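Local coordinates for protein alpha-fucosidase (Bifidobacterium bifidum, PDB 2EAB) that probably hydrolyses alpha-1,2-L-fucosidic linkages, this chain being the catalytic part, of glycoside hydrolase family 95, of a longer bacterial protein, at residues G201-N206 with K272-Y277; V248-G253 with L266-A271; T473-G478 with Y532-E537; A465-P470 with E477-M482. All coordinates share one frame; numbering follows the deposited sequence.

Interaction 1. Residues G201-N206 with K272-Y277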
loop_
_atom_site.group_PDB
_atom_site.type_symbol
_atom_site.label_atom_id
_atom_site.label_comp_id
_atom_site.label_asym_id
_atom_site.label_seq_id
_atom_site.Cartn_x
_atom_site.Cartn_y
_atom_site.Cartn_z
ATOM N N GLY A 201 -41.887 7.317 17.106
ATOM C CA GLY A 201 -42.621 6.155 16.607
ATOM C C GLY A 201 -42.382 5.816 15.144
ATOM O O GLY A 201 -42.879 4.801 14.651
ATOM N N LYS A 202 -41.615 6.654 14.449
ATOM C CA LYS A 202 -41.418 6.497 13.007
ATOM C C LYS A 202 -40.187 5.681 12.608
ATOM O O LYS A 202 -40.016 5.358 11.430
ATOM C CB LYS A 202 -41.418 7.861 12.300
ATOM C CG LYS A 202 -42.773 8.585 12.311
ATOM C CD LYS A 202 -43.921 7.723 11.769
ATOM C CE LYS A 202 -43.791 7.454 10.275
ATOM N NZ LYS A 202 -44.878 6.568 9.776
ATOM N N LEU A 203 -39.331 5.353 13.572
ATOM C CA LEU A 203 -38.187 4.496 13.270
ATOM C C LEU A 203 -38.598 3.028 13.346
ATOM O O LEU A 203 -38.793 2.469 14.428
ATOM C CB LEU A 203 -36.986 4.806 14.170
ATOM C CG LEU A 203 -35.635 4.202 13.757
ATOM C CD1 LEU A 203 -35.220 4.629 12.345
ATOM C CD2 LEU A 203 -34.569 4.582 14.765
ATOM N N ASN A 204 -38.754 2.430 12.168
ATOM C CA ASN A 204 -39.181 1.049 12.013
ATOM C C ASN A 204 -38.308 0.368 10.972
ATOM O O ASN A 204 -38.248 0.813 9.823
ATOM C CB ASN A 204 -40.648 0.989 11.576
ATOM C CG ASN A 204 -41.582 1.629 12.581
ATOM O OD1 ASN A 204 -41.958 1.014 13.572
ATOM N ND2 ASN A 204 -41.962 2.876 12.324
ATOM N N PHE A 205 -37.619 -0.696 11.373
ATOM C CA PHE A 205 -36.756 -1.425 10.447
ATOM C C PHE A 205 -36.416 -2.829 10.925
ATOM O O PHE A 205 -36.507 -3.139 12.112
ATOM C CB PHE A 205 -35.466 -0.640 10.142
ATOM C CG PHE A 205 -34.556 -0.486 11.325
ATOM C CD1 PHE A 205 -33.591 -1.449 11.604
ATOM C CD2 PHE A 205 -34.658 0.623 12.157
ATOM C CE1 PHE A 205 -32.752 -1.317 12.697
ATOM C CE2 PHE A 205 -33.817 0.766 13.254
ATOM C CZ PHE A 205 -32.861 -0.208 13.524
ATOM N N ASN A 206 -36.023 -3.663 9.969
ATOM C CA ASN A 206 -35.526 -4.997 10.233
ATOM C C ASN A 206 -34.021 -5.008 9.988
ATOM O O ASN A 206 -33.560 -4.539 8.946
ATOM C CB ASN A 206 -36.237 -5.991 9.313
ATOM C CG ASN A 206 -35.721 -7.402 9.457
ATOM O OD1 ASN A 206 -34.648 -7.739 8.951
ATOM N ND2 ASN A 206 -36.494 -8.248 10.128
ATOM N N LYS A 272 -37.606 6.035 17.893
ATOM C CA LYS A 272 -37.233 7.340 17.363
ATOM C C LYS A 272 -35.746 7.370 17.012
ATOM O O LYS A 272 -35.358 7.911 15.977
ATOM C CB LYS A 272 -37.573 8.453 18.360
ATOM C CG LYS A 272 -37.515 9.850 17.757
ATOM C CD LYS A 272 -37.745 10.928 18.803
ATOM C CE LYS A 272 -37.720 12.308 18.169
ATOM N NZ LYS A 272 -37.872 13.396 19.178
ATOM N N ALA A 273 -34.923 6.788 17.884
ATOM C CA ALA A 273 -33.479 6.718 17.674
ATOM C C ALA A 273 -32.911 5.431 18.256
ATOM O O ALA A 273 -33.317 4.988 19.335
ATOM C CB ALA A 273 -32.791 7.923 18.285
ATOM N N VAL A 274 -31.973 4.830 17.527
ATOM C CA VAL A 274 -31.318 3.596 17.957
ATOM C C VAL A 274 -29.821 3.637 17.645
ATOM O O VAL A 274 -29.392 4.297 16.696
ATOM C CB VAL A 274 -31.942 2.322 17.301
ATOM C CG1 VAL A 274 -33.423 2.185 17.634
ATOM C CG2 VAL A 274 -31.741 2.318 15.796
ATOM N N THR A 275 -29.039 2.934 18.456
ATOM C CA THR A 275 -27.628 2.703 18.159
ATOM C C THR A 275 -27.395 1.209 18.008
ATOM O O THR A 275 -27.784 0.417 18.871
ATOM C CB THR A 275 -26.700 3.266 19.256
ATOM O OG1 THR A 275 -27.039 4.633 19.515
ATOM C CG2 THR A 275 -25.228 3.186 18.826
ATOM N N LEU A 276 -26.780 0.834 16.890
ATOM C CA LEU A 276 -26.352 -0.535 16.652
ATOM C C LEU A 276 -24.860 -0.634 16.916
ATOM O O LEU A 276 -24.086 0.197 16.439
ATOM C CB LEU A 276 -26.642 -0.949 15.211
ATOM C CG LEU A 276 -28.012 -1.538 14.853
ATOM C CD1 LEU A 276 -29.188 -0.683 15.319
ATOM C CD2 LEU A 276 -28.087 -1.786 13.356
ATOM N N TYR A 277 -24.472 -1.637 17.694
ATOM C CA TYR A 277 -23.070 -1.964 17.899
ATOM C C TYR A 277 -22.786 -3.285 17.205
ATOM O O TYR A 277 -23.434 -4.300 17.483
ATOM C CB TYR A 277 -22.741 -2.041 19.387
ATOM C CG TYR A 277 -22.900 -0.716 20.094
ATOM C CD1 TYR A 277 -21.893 0.252 20.037
ATOM C CD2 TYR A 277 -24.064 -0.420 20.802
ATOM C CE1 TYR A 277 -22.038 1.479 20.677
ATOM C CE2 TYR A 277 -24.216 0.806 21.445
ATOM C CZ TYR A 277 -23.198 1.745 21.380
ATOM O OH TYR A 277 -23.346 2.958 22.010
#
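Phe205 and Leu203 reach across from one strand to meet Val274 and Leu276 on another, and the contact is mainly one of apolar side-chain packing between two beta-sheets. The tight part lies at the rim of the Phe205 ring. Val274 CG2 sits close to the ring plane, 3.6 Å from Phe205 CZ, and touches CE2 equally closely, while Leu276 CD1 meets the same edge at 4.1 Å from Phe205 CZ. A chi1 of 66° sets CG of Phe205 between the backbone N and the carbonyl carbon, and the ring extends from there. Leu203 crosses Val274 at a slant, its CD2 3.8 Å from Val274 CG2, and also presses on backbone, with Leu203 CD2 3.6 Å from Lys272 O.

Toward Lys272 the contact opens to solvent: the extended lysine chain leads away from Leu203. Away from the packed face, Asn204 ND2 donates to Gly201 O at 3.2 Å while its OD1 accepts from Asp270 N, and Lys202 with Leu203 forms a classic beta bulge facing Ala271.

The strand segments, 8.5 Å apart at closest and inclined by 33°, belong to the two facing sheets of the beta-sandwich in the family 65 N-terminal domain. Phe205 also lies on Val268 of the neighbouring strand 266-271 and on Leu195 of strand 190-197; Leu276 packs on Ile246 of strand 241-250, and Tyr277 packs on helix 297-314.

Interaction 2. Residues V248-G253 with L266-A271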
loop_
_atom_site.group_PDB
_atom_site.type_symbol
_atom_site.label_atom_id
_atom_site.label_comp_id
_atom_site.label_asym_id
_atom_site.label_seq_id
_atom_site.Cartn_x
_atom_site.Cartn_y
_atom_site.Cartn_z
ATOM N N VAL A 248 -28.602 -4.190 19.389
ATOM C CA VAL A 248 -29.505 -3.081 19.088
ATOM C C VAL A 248 -29.931 -2.389 20.382
ATOM O O VAL A 248 -30.562 -3.006 21.248
ATOM C CB VAL A 248 -30.751 -3.569 18.300
ATOM C CG1 VAL A 248 -31.651 -2.402 17.937
ATOM C CG2 VAL A 248 -30.330 -4.317 17.040
ATOM N N VAL A 249 -29.576 -1.112 20.511
ATOM C CA VAL A 249 -29.868 -0.346 21.724
ATOM C C VAL A 249 -30.841 0.799 21.430
ATOM O O VAL A 249 -30.497 1.761 20.739
ATOM C CB VAL A 249 -28.573 0.195 22.396
ATOM C CG1 VAL A 249 -28.891 0.862 23.734
ATOM C CG2 VAL A 249 -27.559 -0.926 22.597
ATOM N N LEU A 250 -32.057 0.680 21.960
ATOM C CA LEU A 250 -33.086 1.707 21.807
ATOM C C LEU A 250 -32.814 2.879 22.741
ATOM O O LEU A 250 -32.499 2.676 23.915
ATOM C CB LEU A 250 -34.473 1.137 22.128
ATOM C CG LEU A 250 -35.014 -0.096 21.399
ATOM C CD1 LEU A 250 -36.253 -0.614 22.112
ATOM C CD2 LEU A 250 -35.328 0.206 19.946
ATOM N N ASP A 251 -32.944 4.098 22.220
ATOM C CA ASP A 251 -32.858 5.304 23.046
ATOM C C ASP A 251 -33.951 5.315 24.106
ATOM O O ASP A 251 -35.122 5.083 23.796
ATOM C CB ASP A 251 -32.978 6.563 22.187
ATOM C CG ASP A 251 -31.641 7.059 21.677
ATOM O OD1 ASP A 251 -30.696 6.250 21.553
ATOM O OD2 ASP A 251 -31.538 8.269 21.393
ATOM N N ASN A 252 -33.552 5.573 25.353
ATOM C CA ASN A 252 -34.474 5.717 26.490
ATOM C C ASN A 252 -35.428 4.531 26.677
ATOM O O ASN A 252 -36.451 4.647 27.358
ATOM C CB ASN A 252 -35.266 7.031 26.383
ATOM C CG ASN A 252 -34.378 8.235 26.105
ATOM O OD1 ASN A 252 -33.447 8.527 26.857
ATOM N ND2 ASN A 252 -34.671 8.946 25.019
ATOM N N GLY A 253 -35.084 3.396 26.068
ATOM C CA GLY A 253 -35.952 2.218 26.054
ATOM C C GLY A 253 -37.244 2.451 25.289
ATOM O O GLY A 253 -38.212 1.701 25.446
ATOM N N LEU A 266 -33.596 -8.988 13.574
ATOM C CA LEU A 266 -34.150 -8.267 14.707
ATOM C C LEU A 266 -35.037 -7.151 14.172
ATOM O O LEU A 266 -34.685 -6.480 13.199
ATOM C CB LEU A 266 -33.010 -7.709 15.559
ATOM C CG LEU A 266 -33.005 -7.737 17.091
ATOM C CD1 LEU A 266 -33.885 -8.823 17.698
ATOM C CD2 LEU A 266 -31.569 -7.883 17.581
ATOM N N LYS A 267 -36.199 -6.973 14.798
ATOM C CA LYS A 267 -37.172 -5.978 14.361
ATOM C C LYS A 267 -37.250 -4.827 15.356
ATOM O O LYS A 267 -37.474 -5.040 16.550
ATOM C CB LYS A 267 -38.551 -6.624 14.184
ATOM C CG LYS A 267 -39.613 -5.707 13.583
ATOM C CD LYS A 267 -40.984 -6.364 13.634
ATOM C CE LYS A 267 -42.031 -5.520 12.932
ATOM N NZ LYS A 267 -43.379 -6.148 13.003
ATOM N N VAL A 268 -37.051 -3.613 14.850
ATOM C CA VAL A 268 -37.229 -2.394 15.631
ATOM C C VAL A 268 -38.539 -1.754 15.195
ATOM O O VAL A 268 -38.749 -1.502 14.007
ATOM C CB VAL A 268 -36.052 -1.404 15.426
ATOM C CG1 VAL A 268 -36.330 -0.067 16.108
ATOM C CG2 VAL A 268 -34.756 -2.005 15.947
ATOM N N SER A 269 -39.422 -1.510 16.159
ATOM C CA SER A 269 -40.713 -0.892 15.878
ATOM C C SER A 269 -41.007 0.247 16.848
ATOM O O SER A 269 -40.634 0.186 18.020
ATOM C CB SER A 269 -41.831 -1.935 15.927
ATOM O OG SER A 269 -41.928 -2.507 17.218
ATOM N N ASP A 270 -41.663 1.286 16.332
ATOM C CA ASP A 270 -42.167 2.410 17.136
ATOM C C ASP A 270 -41.077 3.170 17.898
ATOM O O ASP A 270 -41.319 3.713 18.981
ATOM C CB ASP A 270 -43.270 1.935 18.097
ATOM C CG ASP A 270 -44.307 1.063 17.411
ATOM O OD1 ASP A 270 -44.836 1.480 16.359
ATOM O OD2 ASP A 270 -44.592 -0.039 17.928
ATOM N N ALA A 271 -39.879 3.213 17.320
ATOM C CA ALA A 271 -38.753 3.901 17.939
ATOM C C ALA A 271 -38.565 5.293 17.343
ATOM O O ALA A 271 -39.277 5.685 16.414
ATOM C CB ALA A 271 -37.481 3.073 17.790
#
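The strand segments bearing Val248 and Leu250 and bearing Leu266 and Val268 run nearly parallel, 15° apart, with axes 9.6 Å from each other, a spacing of stacked sheets and not of paired strands. The backbones accordingly stay well separated, the alpha carbons of Val248 and Leu266 lying 8.2 Å apart, and the space is filled by aliphatic side chains from both layers.

Val248 divides its two methyls between two partners. Its CG1, anti to the backbone N (chi1 -177°), lies 3.7 Å from Val268 CG2, whereas Val248 CG2, beside the N, meets Leu266 CD2 at 3.8 Å. Leu266 holds an unusual first torsion, -138°, far from a staggered value. Leu250 works differently, with one methyl serving two partners: its CD2 is 4.0 Å from Val268 CG1 and 4.2 Å from Ala271 CB. Val268 is thereby touched on both branches, one by each of the opposing residues. At Asp270 the chain turns a corner, and the inward-facing Ala271 is the last residue of this segment to join the packing.

The contact is part of the hydrophobic interior of the N-terminal beta-sandwich. Leu257 of strand 256-259 touches Val248, Leu266 and Val268 together, and Leu266 also packs on Val207 of strand 203-208. In the other sheet Leu250 rests on Val274 of strand 273-282, while Asp251 forms a salt bridge with Arg194 of strand 190-197.

Interaction 3. Residues T473-G478 with Y532-E537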
loop_
_atom_site.group_PDB
_atom_site.type_symbol
_atom_site.label_atom_id
_atom_site.label_comp_id
_atom_site.label_asym_id
_atom_site.label_seq_id
_atom_site.Cartn_x
_atom_site.Cartn_y
_atom_site.Cartn_z
ATOM N N THR A 473 15.294 -20.389 15.771
ATOM C CA THR A 473 16.327 -19.505 15.216
ATOM C C THR A 473 15.730 -18.122 14.934
ATOM O O THR A 473 14.853 -17.994 14.075
ATOM C CB THR A 473 16.948 -20.116 13.933
ATOM O OG1 THR A 473 17.572 -21.360 14.262
ATOM C CG2 THR A 473 17.998 -19.194 13.324
ATOM N N PRO A 474 16.185 -17.079 15.662
ATOM C CA PRO A 474 15.573 -15.758 15.489
ATOM C C PRO A 474 15.707 -15.214 14.076
ATOM O O PRO A 474 16.634 -15.570 13.349
ATOM C CB PRO A 474 16.360 -14.869 16.460
ATOM C CG PRO A 474 16.923 -15.808 17.465
ATOM C CD PRO A 474 17.240 -17.056 16.691
ATOM N N ILE A 475 14.772 -14.347 13.702
ATOM C CA ILE A 475 14.894 -13.597 12.467
ATOM C C ILE A 475 16.260 -12.917 12.475
ATOM O O ILE A 475 16.645 -12.278 13.468
ATOM C CB ILE A 475 13.782 -12.548 12.337
ATOM C CG1 ILE A 475 12.411 -13.230 12.257
ATOM C CG2 ILE A 475 14.016 -11.676 11.108
ATOM C CD1 ILE A 475 11.237 -12.282 12.347
ATOM N N GLY A 476 16.995 -13.074 11.379
ATOM C CA GLY A 476 18.341 -12.522 11.283
ATOM C C GLY A 476 19.427 -13.573 11.346
ATOM O O GLY A 476 20.521 -13.368 10.822
ATOM N N GLU A 477 19.119 -14.701 11.986
ATOM C CA GLU A 477 20.110 -15.744 12.257
ATOM C C GLU A 477 19.931 -16.987 11.393
ATOM O O GLU A 477 20.728 -17.924 11.474
ATOM C CB GLU A 477 20.089 -16.130 13.741
ATOM C CG GLU A 477 20.232 -14.951 14.698
ATOM C CD GLU A 477 21.420 -14.077 14.375
ATOM O OE1 GLU A 477 22.553 -14.600 14.331
ATOM O OE2 GLU A 477 21.222 -12.861 14.164
ATOM N N GLY A 478 18.896 -16.988 10.559
ATOM C CA GLY A 478 18.642 -18.099 9.646
ATOM C C GLY A 478 19.390 -17.949 8.335
ATOM O O GLY A 478 20.111 -16.972 8.123
ATOM N N TYR A 532 16.876 -4.296 10.899
ATOM C CA TYR A 532 18.201 -4.881 10.765
ATOM C C TYR A 532 18.138 -6.407 10.733
ATOM O O TYR A 532 18.782 -7.034 9.897
ATOM C CB TYR A 532 19.160 -4.412 11.867
ATOM C CG TYR A 532 20.483 -5.139 11.803
ATOM C CD1 TYR A 532 21.387 -4.881 10.775
ATOM C CD2 TYR A 532 20.819 -6.111 12.746
ATOM C CE1 TYR A 532 22.592 -5.561 10.686
ATOM C CE2 TYR A 532 22.036 -6.795 12.671
ATOM C CZ TYR A 532 22.914 -6.511 11.638
ATOM O OH TYR A 532 24.115 -7.171 11.534
ATOM N N ALA A 533 17.382 -7.000 11.654
ATOM C CA ALA A 533 17.253 -8.454 11.688
ATOM C C ALA A 533 16.743 -8.995 10.346
ATOM O O ALA A 533 17.304 -9.942 9.802
ATOM C CB ALA A 533 16.358 -8.897 12.845
ATOM N N LEU A 534 15.701 -8.372 9.804
ATOM C CA LEU A 534 15.152 -8.791 8.511
ATOM C C LEU A 534 16.156 -8.646 7.377
ATOM O O LEU A 534 16.311 -9.550 6.551
ATOM C CB LEU A 534 13.888 -8.000 8.180
ATOM C CG LEU A 534 12.634 -8.371 8.975
ATOM C CD1 LEU A 534 11.586 -7.275 8.878
ATOM C CD2 LEU A 534 12.063 -9.705 8.505
ATOM N N LEU A 535 16.831 -7.499 7.348
ATOM C CA LEU A 535 17.791 -7.206 6.287
ATOM C C LEU A 535 19.019 -8.094 6.362
ATOM O O LEU A 535 19.553 -8.488 5.332
ATOM C CB LEU A 535 18.201 -5.735 6.317
ATOM C CG LEU A 535 17.159 -4.768 5.756
ATOM C CD1 LEU A 535 17.445 -3.355 6.210
ATOM C CD2 LEU A 535 17.110 -4.845 4.234
ATOM N N LYS A 536 19.458 -8.394 7.581
ATOM C CA LYS A 536 20.625 -9.239 7.795
ATOM C C LYS A 536 20.404 -10.613 7.158
ATOM O O LYS A 536 21.252 -11.104 6.408
ATOM C CB LYS A 536 20.887 -9.387 9.292
ATOM C CG LYS A 536 22.043 -10.302 9.658
ATOM C CD LYS A 536 22.157 -10.432 11.174
ATOM C CE LYS A 536 23.228 -11.439 11.568
ATOM N NZ LYS A 536 23.367 -11.568 13.049
ATOM N N GLU A 537 19.260 -11.230 7.443
ATOM C CA GLU A 537 19.009 -12.572 6.945
ATOM C C GLU A 537 18.722 -12.593 5.441
ATOM O O GLU A 537 19.165 -13.509 4.758
ATOM C CB GLU A 537 17.906 -13.275 7.742
ATOM C CG GLU A 537 17.558 -14.655 7.215
ATOM C CD GLU A 537 16.813 -15.536 8.205
ATOM O OE1 GLU A 537 16.724 -15.208 9.413
ATOM O OE2 GLU A 537 16.329 -16.593 7.765
HETATM O O HOH W 1 25.239 -13.479 13.872
#
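Gly476 and Ile475 form the tip of a type II beta turn, Pro474 to Glu477, that lies against helix 525-546 at Ala533 and Glu537. The turn closes through its own bond, Glu477 N to Pro474 O. Its main tie to the helix is Glu537 OE1, which accepts from Gly476 N at 2.9 Å through its anti lone pair and, more weakly, from Gly478 N at 3.0 Å. The same oxygen forms a salt bridge with Arg456 of helix 452-463, while Glu537 OE2 has a weak bond from Gly480 N. With CG anti to the backbone N (chi1 177°), the extended Glu537 chain carries its carboxylate across to the amides of the turn. An alanine here would probably leave the amides of Gly476 and Gly478 without this acceptor and Arg456 without its carboxylate mate.

A second bridge lies toward solvent. The extended Lys536 brings NZ to within 2.7 Å of Glu477 OE2, on the syn side, and also bonds Asp601. Water 1 accepts from Lys536 NZ at 2.8 Å and donates to Glu477 OE1 at 2.9 Å, so both carboxylate oxygens are engaged. On the other flank Ile475 CG2 packs 3.8 Å from Leu534 CD2, the two side chains running side by side. Gly476 has a positive phi (108°) that suits the turn, and its CA approaches Ala533 O to 3.2 Å in a CA-H...O contact.

Interaction 4. Residues A465-P470 with E477-M482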
loop_
_atom_site.group_PDB
_atom_site.type_symbol
_atom_site.label_atom_id
_atom_site.label_comp_id
_atom_site.label_asym_id
_atom_site.label_seq_id
_atom_site.Cartn_x
_atom_site.Cartn_y
_atom_site.Cartn_z
ATOM N N ALA A 465 18.739 -23.257 0.795
ATOM C CA ALA A 465 19.107 -22.536 2.009
ATOM C C ALA A 465 18.298 -23.091 3.174
ATOM O O ALA A 465 17.147 -22.693 3.384
ATOM C CB ALA A 465 18.866 -21.042 1.838
ATOM N N GLU A 466 18.893 -24.029 3.910
ATOM C CA GLU A 466 18.206 -24.669 5.027
ATOM C C GLU A 466 18.625 -24.069 6.359
ATOM O O GLU A 466 19.803 -24.096 6.717
ATOM C CB GLU A 466 18.426 -26.192 5.053
ATOM C CG GLU A 466 17.821 -26.834 6.317
ATOM C CD GLU A 466 17.655 -28.340 6.252
ATOM O OE1 GLU A 466 18.336 -28.995 5.437
ATOM O OE2 GLU A 466 16.838 -28.868 7.038
ATOM N N THR A 467 17.650 -23.528 7.079
ATOM C CA THR A 467 17.857 -23.092 8.450
ATOM C C THR A 467 17.634 -24.274 9.389
ATOM O O THR A 467 16.570 -24.895 9.373
ATOM C CB THR A 467 16.896 -21.947 8.823
ATOM O OG1 THR A 467 17.140 -20.825 7.969
ATOM C CG2 THR A 467 17.087 -21.513 10.279
ATOM N N THR A 468 18.652 -24.593 10.185
ATOM C CA THR A 468 18.532 -25.611 11.223
ATOM C C THR A 468 17.800 -25.010 12.421
ATOM O O THR A 468 17.939 -23.816 12.703
ATOM C CB THR A 468 19.912 -26.142 11.653
ATOM O OG1 THR A 468 20.711 -25.058 12.133
ATOM C CG2 THR A 468 20.618 -26.786 10.477
ATOM N N ASN A 469 17.016 -25.838 13.112
ATOM C CA ASN A 469 16.159 -25.381 14.214
ATOM C C ASN A 469 15.363 -24.129 13.821
ATOM O O ASN A 469 15.438 -23.105 14.512
ATOM C CB ASN A 469 16.989 -25.116 15.482
ATOM C CG ASN A 469 17.839 -26.309 15.890
ATOM O OD1 ASN A 469 17.321 -27.390 16.166
ATOM N ND2 ASN A 469 19.151 -26.112 15.934
ATOM N N PRO A 470 14.607 -24.203 12.704
ATOM C CA PRO A 470 13.963 -23.011 12.141
ATOM C C PRO A 470 12.941 -22.340 13.060
ATOM O O PRO A 470 12.719 -21.133 12.947
ATOM C CB PRO A 470 13.281 -23.541 10.873
ATOM C CG PRO A 470 13.122 -25.000 11.101
ATOM C CD PRO A 470 14.318 -25.404 11.894
ATOM N N GLU A 477 19.119 -14.701 11.986
ATOM C CA GLU A 477 20.110 -15.744 12.257
ATOM C C GLU A 477 19.931 -16.987 11.393
ATOM O O GLU A 477 20.728 -17.924 11.474
ATOM C CB GLU A 477 20.089 -16.130 13.741
ATOM C CG GLU A 477 20.232 -14.951 14.698
ATOM C CD GLU A 477 21.420 -14.077 14.375
ATOM O OE1 GLU A 477 22.553 -14.600 14.331
ATOM O OE2 GLU A 477 21.222 -12.861 14.164
ATOM N N GLY A 478 18.896 -16.988 10.559
ATOM C CA GLY A 478 18.642 -18.099 9.646
ATOM C C GLY A 478 19.390 -17.949 8.335
ATOM O O GLY A 478 20.111 -16.972 8.123
ATOM N N GLU A 479 19.214 -18.929 7.454
ATOM C CA GLU A 479 19.911 -18.949 6.169
ATOM C C GLU A 479 19.212 -18.146 5.077
ATOM O O GLU A 479 19.785 -17.916 4.012
ATOM C CB GLU A 479 20.145 -20.386 5.708
ATOM C CG GLU A 479 21.160 -21.121 6.556
ATOM C CD GLU A 479 22.502 -20.412 6.568
ATOM O OE1 GLU A 479 23.093 -20.224 5.482
ATOM O OE2 GLU A 479 22.956 -20.027 7.666
ATOM N N GLY A 480 17.985 -17.713 5.347
ATOM C CA GLY A 480 17.241 -16.939 4.371
ATOM C C GLY A 480 15.788 -17.330 4.270
ATOM O O GLY A 480 15.403 -18.464 4.554
ATOM N N TYR A 481 14.980 -16.365 3.851
ATOM C CA TYR A 481 13.562 -16.575 3.616
ATOM C C TYR A 481 13.229 -16.049 2.225
ATOM O O TYR A 481 13.684 -14.977 1.822
ATOM C CB TYR A 481 12.701 -15.928 4.721
ATOM C CG TYR A 481 13.006 -14.468 4.983
ATOM C CD1 TYR A 481 12.166 -13.471 4.507
ATOM C CD2 TYR A 481 14.143 -14.088 5.702
ATOM C CE1 TYR A 481 12.446 -12.132 4.734
ATOM C CE2 TYR A 481 14.439 -12.754 5.932
ATOM C CZ TYR A 481 13.587 -11.780 5.443
ATOM O OH TYR A 481 13.865 -10.451 5.661
ATOM N N MET A 482 12.460 -16.842 1.491
ATOM C CA MET A 482 12.125 -16.550 0.114
ATOM C C MET A 482 10.608 -16.485 -0.020
ATOM O O MET A 482 9.894 -17.317 0.535
ATOM C CB MET A 482 12.697 -17.645 -0.790
ATOM C CG MET A 482 12.445 -17.429 -2.269
ATOM S SD MET A 482 12.960 -18.848 -3.253
ATOM C CE MET A 482 14.350 -18.186 -4.181
HETATM O O HOH W 2 16.426 -20.912 5.403
#
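The long loop between helix 452-463 and strand 486-487 folds back on itself here, bringing Thr467 against Glu479. Glu479 N donates to Thr467 OG1 at 2.9 Å, in a nearly straight bond of 168°. The hydroxyl in turn donates to water 2, 2.7 Å from Thr467 OG1, and that water donates hydrogen bonds to Ala465 O and Gly480 O, each 2.8 Å from it. One water thus joins both limbs of the loop. A valine in place of Thr467 would probably leave the amide of Glu479 without an acceptor and the water with one partner fewer.

In the family 95 catalytic domain, an (alpha/alpha)6 barrel of the six-hairpin clan, this loop is laid over helix 525-546. Ala465 touches Phe541 and Tyr545 of that helix, and its CB meets Glu479 CB at 4.1 Å. The Glu479 chain passes close to Glu466, with its CG 3.3 Å from Glu466 O, then bends at chi2 (-58°), which turns CD aside; OE1 is hydrogen-bonded to the hydroxyl of Tyr545. Gly478 fits closely against the threonine: its CA is 3.5 Å from Thr467 OG1, and a CB there would run into that oxygen.

The four contacts fall into two pairs in two domains. Interactions 1 and 2, centres about 5 Å apart, come first along the chain and share the N-terminal beta-sandwich; 248-253 and 266-271 both fall between the segments of interaction 1. Strands 266-271 and 273-282 follow each other but enter opposite sheets, so the two contacts build one continuous core. Interaction 4 opens next, at Ala465, and its second segment overlaps the first of interaction 3 at Glu477 and Gly478; their centres lie about 9 Å apart in the catalytic domain, where Tyr481 OH probably bonds Leu534 O of helix 525-546. Centres of the two pairs are 54 to 58 Å apart, so each shapes its own domain locally, away from the calcium site.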